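Long-range contact in teichoic acid biosynthesis protein F (Staphylococcus epidermidis, PDB 3L7I), which takes part in teichoic acid biosynthesis, as its name indicates, and contains a region of the GT-B glycosyltransferase clan: residues Y415-T427 and L431-H444. Sequence-based numbering, arbitrary orientation.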
loop_
_atom_site.group_PDB
_atom_site.type_symbol
_atom_site.label_atom_id
_atom_site.label_comp_id
_atom_site.label_asym_id
_atom_site.label_seq_id
_atom_site.Cartn_x
_atom_site.Cartn_y
_atom_site.Cartn_z
ATOM N N TYR A 415 -19.340 12.073 20.787
ATOM C CA TYR A 415 -19.307 10.734 21.371
ATOM C C TYR A 415 -17.942 10.312 21.953
ATOM O O TYR A 415 -17.876 9.582 22.948
ATOM C CB TYR A 415 -19.845 9.703 20.381
ATOM C CG TYR A 415 -21.333 9.680 20.422
ATOM C CD1 TYR A 415 -21.994 8.999 21.430
ATOM C CD2 TYR A 415 -22.076 10.380 19.493
ATOM C CE1 TYR A 415 -23.334 8.997 21.495
ATOM C CE2 TYR A 415 -23.415 10.390 19.548
ATOM C CZ TYR A 415 -24.045 9.698 20.553
ATOM O OH TYR A 415 -25.413 9.699 20.618
ATOM N N SER A 416 -16.858 10.767 21.333
ATOM C CA SER A 416 -15.547 10.579 21.903
ATOM C C SER A 416 -15.379 11.407 23.178
ATOM O O SER A 416 -14.787 10.946 24.161
ATOM C CB SER A 416 -14.490 10.994 20.895
ATOM O OG SER A 416 -13.188 10.820 21.443
ATOM N N GLU A 417 -15.896 12.631 23.165
ATOM C CA GLU A 417 -15.630 13.560 24.256
ATOM C C GLU A 417 -16.504 13.340 25.473
ATOM O O GLU A 417 -16.153 13.764 26.562
ATOM C CB GLU A 417 -15.761 15.013 23.794
ATOM C CG GLU A 417 -14.588 15.511 22.954
ATOM C CD GLU A 417 -14.706 16.989 22.596
ATOM O OE1 GLU A 417 -15.279 17.756 23.407
ATOM O OE2 GLU A 417 -14.227 17.377 21.503
ATOM N N ALA A 418 -17.638 12.672 25.304
ATOM C CA ALA A 418 -18.618 12.613 26.392
ATOM C C ALA A 418 -18.258 11.654 27.528
ATOM O O ALA A 418 -17.739 10.561 27.308
ATOM C CB ALA A 418 -19.999 12.308 25.852
ATOM N N SER A 419 -18.554 12.076 28.749
ATOM C CA SER A 419 -18.363 11.213 29.903
ATOM C C SER A 419 -19.605 10.360 30.087
ATOM O O SER A 419 -19.549 9.303 30.721
ATOM C CB SER A 419 -18.139 12.048 31.157
ATOM O OG SER A 419 -19.333 12.731 31.481
ATOM N N HIS A 420 -20.718 10.831 29.523
ATOM C CA HIS A 420 -21.994 10.133 29.614
ATOM C C HIS A 420 -22.814 10.109 28.325
ATOM O O HIS A 420 -23.088 11.170 27.732
ATOM C CB HIS A 420 -22.837 10.736 30.725
ATOM C CG HIS A 420 -22.380 10.343 32.085
ATOM N ND1 HIS A 420 -21.322 10.957 32.717
ATOM C CD2 HIS A 420 -22.822 9.381 32.929
ATOM C CE1 HIS A 420 -21.139 10.400 33.902
ATOM N NE2 HIS A 420 -22.038 9.442 34.055
ATOM N N TRP A 421 -23.200 8.890 27.913
ATOM C CA TRP A 421 -24.205 8.667 26.857
ATOM C C TRP A 421 -25.606 8.384 27.434
ATOM O O TRP A 421 -25.802 7.481 28.265
ATOM C CB TRP A 421 -23.835 7.488 25.945
ATOM C CG TRP A 421 -22.514 7.523 25.306
ATOM C CD1 TRP A 421 -21.612 8.537 25.336
ATOM C CD2 TRP A 421 -21.939 6.493 24.510
ATOM N NE1 TRP A 421 -20.490 8.192 24.623
ATOM C CE2 TRP A 421 -20.672 6.941 24.103
ATOM C CE3 TRP A 421 -22.364 5.222 24.120
ATOM C CZ2 TRP A 421 -19.830 6.170 23.320
ATOM C CZ3 TRP A 421 -21.532 4.455 23.340
ATOM C CH2 TRP A 421 -20.281 4.931 22.943
ATOM N N VAL A 422 -26.584 9.154 26.979
ATOM C CA VAL A 422 -27.966 8.949 27.372
ATOM C C VAL A 422 -28.796 8.628 26.151
ATOM O O VAL A 422 -28.856 9.422 25.191
ATOM C CB VAL A 422 -28.521 10.193 27.983
ATOM C CG1 VAL A 422 -29.993 10.068 28.088
ATOM C CG2 VAL A 422 -27.898 10.395 29.346
ATOM N N SER A 423 -29.409 7.445 26.157
ATOM C CA SER A 423 -30.394 7.125 25.128
ATOM C C SER A 423 -31.388 5.993 25.438
ATOM O O SER A 423 -31.270 5.262 26.431
ATOM C CB SER A 423 -29.723 6.937 23.753
ATOM O OG SER A 423 -29.065 5.691 23.632
ATOM N N ASN A 424 -32.368 5.878 24.547
ATOM C CA ASN A 424 -33.503 5.001 24.721
ATOM C C ASN A 424 -33.583 3.981 23.585
ATOM O O ASN A 424 -34.642 3.385 23.340
ATOM C CB ASN A 424 -34.768 5.828 24.714
ATOM C CG ASN A 424 -35.024 6.439 23.364
ATOM O OD1 ASN A 424 -34.108 6.565 22.560
ATOM N ND2 ASN A 424 -36.269 6.802 23.096
ATOM N N ALA A 425 -32.476 3.772 22.880
ATOM C CA ALA A 425 -32.465 2.756 21.834
ATOM C C ALA A 425 -31.039 2.357 21.600
ATOM O O ALA A 425 -30.127 3.003 22.108
ATOM C CB ALA A 425 -33.086 3.278 20.573
ATOM N N ARG A 426 -30.839 1.287 20.849
ATOM C CA ARG A 426 -29.494 0.783 20.614
ATOM C C ARG A 426 -28.690 1.854 19.930
ATOM O O ARG A 426 -29.206 2.483 19.021
ATOM C CB ARG A 426 -29.541 -0.459 19.735
ATOM C CG ARG A 426 -30.191 -1.608 20.421
ATOM C CD ARG A 426 -30.533 -2.650 19.423
ATOM N NE ARG A 426 -29.313 -3.182 18.876
ATOM C CZ ARG A 426 -29.272 -4.072 17.905
ATOM N NH1 ARG A 426 -30.411 -4.505 17.394
ATOM N NH2 ARG A 426 -28.090 -4.510 17.459
ATOM N N THR A 427 -27.453 2.089 20.370
ATOM C CA THR A 427 -26.593 3.002 19.623
ATOM C C THR A 427 -25.544 2.187 18.878
ATOM O O THR A 427 -25.141 1.134 19.351
ATOM C CB THR A 427 -25.975 4.177 20.483
ATOM O OG1 THR A 427 -24.868 3.705 21.237
ATOM C CG2 THR A 427 -26.999 4.828 21.426
ATOM N N LEU A 431 -19.473 3.132 17.218
ATOM C CA LEU A 431 -19.129 4.067 18.294
ATOM C C LEU A 431 -18.390 3.328 19.409
ATOM O O LEU A 431 -18.688 2.164 19.690
ATOM C CB LEU A 431 -20.366 4.792 18.817
ATOM C CG LEU A 431 -20.791 5.915 17.877
ATOM C CD1 LEU A 431 -21.996 6.699 18.371
ATOM C CD2 LEU A 431 -19.609 6.836 17.683
ATOM N N ASN A 432 -17.419 3.985 20.030
ATOM C CA ASN A 432 -16.549 3.315 21.002
ATOM C C ASN A 432 -16.851 3.654 22.445
ATOM O O ASN A 432 -16.463 4.724 22.922
ATOM C CB ASN A 432 -15.087 3.681 20.743
ATOM C CG ASN A 432 -14.552 3.065 19.478
ATOM O OD1 ASN A 432 -14.819 1.883 19.174
ATOM N ND2 ASN A 432 -13.790 3.856 18.717
ATOM N N LYS A 433 -17.506 2.752 23.163
ATOM C CA LYS A 433 -17.815 3.038 24.562
ATOM C C LYS A 433 -16.668 2.630 25.473
ATOM O O LYS A 433 -16.501 1.447 25.790
ATOM C CB LYS A 433 -19.111 2.380 25.020
ATOM C CG LYS A 433 -19.791 3.224 26.064
ATOM C CD LYS A 433 -20.050 2.430 27.327
ATOM C CE LYS A 433 -18.782 1.876 27.965
ATOM N NZ LYS A 433 -18.868 1.928 29.444
ATOM N N LYS A 434 -15.868 3.607 25.886
ATOM C CA LYS A 434 -14.664 3.300 26.640
ATOM C C LYS A 434 -14.939 3.174 28.152
ATOM O O LYS A 434 -15.997 3.625 28.639
ATOM C CB LYS A 434 -13.614 4.366 26.384
ATOM C CG LYS A 434 -13.726 5.031 25.053
ATOM C CD LYS A 434 -12.819 6.242 25.068
ATOM C CE LYS A 434 -12.997 7.095 23.834
ATOM N NZ LYS A 434 -14.139 8.049 23.892
ATOM N N GLU A 435 -13.982 2.557 28.862
ATOM C CA GLU A 435 -14.014 2.345 30.313
ATOM C C GLU A 435 -14.304 3.667 30.997
ATOM O O GLU A 435 -14.941 3.756 32.039
ATOM C CB GLU A 435 -12.630 1.885 30.760
ATOM C CG GLU A 435 -12.613 0.746 31.755
ATOM C CD GLU A 435 -12.685 -0.616 31.065
ATOM O OE1 GLU A 435 -11.886 -0.852 30.116
ATOM O OE2 GLU A 435 -13.539 -1.453 31.470
ATOM N N ASN A 436 -13.772 4.688 30.357
ATOM C CA ASN A 436 -13.819 6.067 30.748
ATOM C C ASN A 436 -15.235 6.634 30.820
ATOM O O ASN A 436 -15.505 7.535 31.611
ATOM C CB ASN A 436 -13.067 6.814 29.656
ATOM C CG ASN A 436 -12.278 7.956 30.183
ATOM O OD1 ASN A 436 -11.960 7.995 31.364
ATOM N ND2 ASN A 436 -11.942 8.903 29.316
ATOM N N GLN A 437 -16.132 6.112 29.980
ATOM C CA GLN A 437 -17.464 6.696 29.753
ATOM C C GLN A 437 -18.618 5.865 30.350
ATOM O O GLN A 437 -18.522 4.635 30.482
ATOM C CB GLN A 437 -17.682 6.901 28.243
ATOM C CG GLN A 437 -16.532 7.637 27.539
ATOM C CD GLN A 437 -16.628 7.625 26.009
ATOM O OE1 GLN A 437 -16.324 6.626 25.362
ATOM N NE2 GLN A 437 -17.008 8.759 25.429
ATOM N N THR A 438 -19.706 6.537 30.707
ATOM C CA THR A 438 -20.864 5.844 31.254
ATOM C C THR A 438 -22.038 5.879 30.272
ATOM O O THR A 438 -22.505 6.967 29.901
ATOM C CB THR A 438 -21.316 6.458 32.577
ATOM O OG1 THR A 438 -20.229 6.449 33.501
ATOM C CG2 THR A 438 -22.430 5.642 33.168
ATOM N N TYR A 439 -22.511 4.699 29.851
ATOM C CA TYR A 439 -23.606 4.600 28.888
ATOM C C TYR A 439 -24.912 4.250 29.623
ATOM O O TYR A 439 -25.087 3.118 30.116
ATOM C CB TYR A 439 -23.264 3.556 27.823
ATOM C CG TYR A 439 -24.263 3.379 26.682
ATOM C CD1 TYR A 439 -25.535 3.953 26.718
ATOM C CD2 TYR A 439 -23.942 2.570 25.583
ATOM C CE1 TYR A 439 -26.435 3.757 25.682
ATOM C CE2 TYR A 439 -24.845 2.369 24.536
ATOM C CZ TYR A 439 -26.082 2.967 24.589
ATOM O OH TYR A 439 -26.958 2.768 23.538
ATOM N N ILE A 440 -25.819 5.224 29.710
ATOM C CA ILE A 440 -27.103 5.008 30.373
ATOM C C ILE A 440 -28.195 4.665 29.364
ATOM O O ILE A 440 -28.485 5.453 28.471
ATOM C CB ILE A 440 -27.521 6.240 31.215
ATOM C CG1 ILE A 440 -26.514 6.478 32.336
ATOM C CG2 ILE A 440 -28.869 6.029 31.841
ATOM C CD1 ILE A 440 -26.916 7.597 33.250
ATOM N N GLN A 441 -28.775 3.477 29.506
ATOM C CA GLN A 441 -29.814 2.984 28.602
ATOM C C GLN A 441 -31.172 3.049 29.273
ATOM O O GLN A 441 -31.378 2.475 30.354
ATOM C CB GLN A 441 -29.540 1.532 28.206
ATOM C CG GLN A 441 -30.566 0.944 27.257
ATOM C CD GLN A 441 -30.754 1.769 25.977
ATOM O OE1 GLN A 441 -31.828 2.302 25.741
ATOM N NE2 GLN A 441 -29.713 1.872 25.157
ATOM N N THR A 442 -32.112 3.741 28.647
ATOM C CA THR A 442 -33.387 3.943 29.297
ATOM C C THR A 442 -34.334 2.921 28.761
ATOM O O THR A 442 -35.346 2.609 29.386
ATOM C CB THR A 442 -33.918 5.308 28.969
ATOM O OG1 THR A 442 -34.228 5.357 27.571
ATOM C CG2 THR A 442 -32.859 6.348 29.253
ATOM N N TRP A 443 -33.967 2.385 27.596
ATOM C CA TRP A 443 -34.883 1.645 26.709
ATOM C C TRP A 443 -36.199 2.418 26.545
ATOM O O TRP A 443 -36.296 3.569 26.958
ATOM C CB TRP A 443 -35.105 0.190 27.167
ATOM C CG TRP A 443 -35.619 -0.701 26.067
ATOM C CD1 TRP A 443 -36.803 -1.353 26.037
ATOM C CD2 TRP A 443 -34.960 -1.005 24.830
ATOM N NE1 TRP A 443 -36.927 -2.052 24.862
ATOM C CE2 TRP A 443 -35.813 -1.851 24.102
ATOM C CE3 TRP A 443 -33.731 -0.638 24.267
ATOM C CZ2 TRP A 443 -35.484 -2.340 22.849
ATOM C CZ3 TRP A 443 -33.403 -1.131 23.012
ATOM C CH2 TRP A 443 -34.276 -1.976 22.322
ATOM N N HIS A 444 -37.205 1.814 25.943
ATOM C CA HIS A 444 -38.398 2.577 25.622
ATOM C C HIS A 444 -39.677 1.781 25.853
ATOM O O HIS A 444 -40.561 1.763 24.997
ATOM C CB HIS A 444 -38.341 3.012 24.159
ATOM C CG HIS A 444 -38.003 1.890 23.239
ATOM N ND1 HIS A 444 -36.753 1.729 22.696
ATOM C CD2 HIS A 444 -38.734 0.827 22.835
ATOM C CE1 HIS A 444 -36.733 0.632 21.954
ATOM N NE2 HIS A 444 -37.919 0.066 22.029
HETATM O O HOH W 1 -16.029 7.219 21.946
#
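Strands 420-423 and 438-441 pair in parallel, their axes 4.6 Å apart at closest approach, with Trp421 level with Tyr439 and Val422 with Ile440. Trp421 N donates to Thr438 O, and Trp421 O accepts from Ile440 N. The ladder continues through Ser423 to Thr442 N. Trp421 buries more surface in the contact than any other residue. Lys433 CG sits over one face of the Trp421 six-membered ring, 3.6 Å from the centroid, as a CH-pi contact. Tyr415 CD1 covers the opposite face. Trp421 CE3 in turn lies over the Tyr439 ring, 3.4 Å from Tyr439 CD2, with the two rings inclined at 56°. Leu431 CD1 is centred over the Tyr415 ring. Gln437 reaches back to the end of helix 409-417 on an extended chain (chi2 170°). Its NE2 donates to both Tyr415 O (2.8 Å) and Ala418 O (2.7 Å), each near the amide plane. Its OE1 accepts from Lys434 N, so both ends of the amide are held. Lys434 NZ bonds Ser416 O and forms a salt bridge with Asp345. At the other strand end, His444 ND1 donates to Asn424 O at 2.8 Å, nearly straight at 172°. Gln441 NE2 meets Ala425 O from above the carbonyl plane. These neighbouring strands lie inside a seven-stranded parallel sheet of order 3-2-1-4-5-6-7, consistent with one Rossmann-like domain of a GT-B fold.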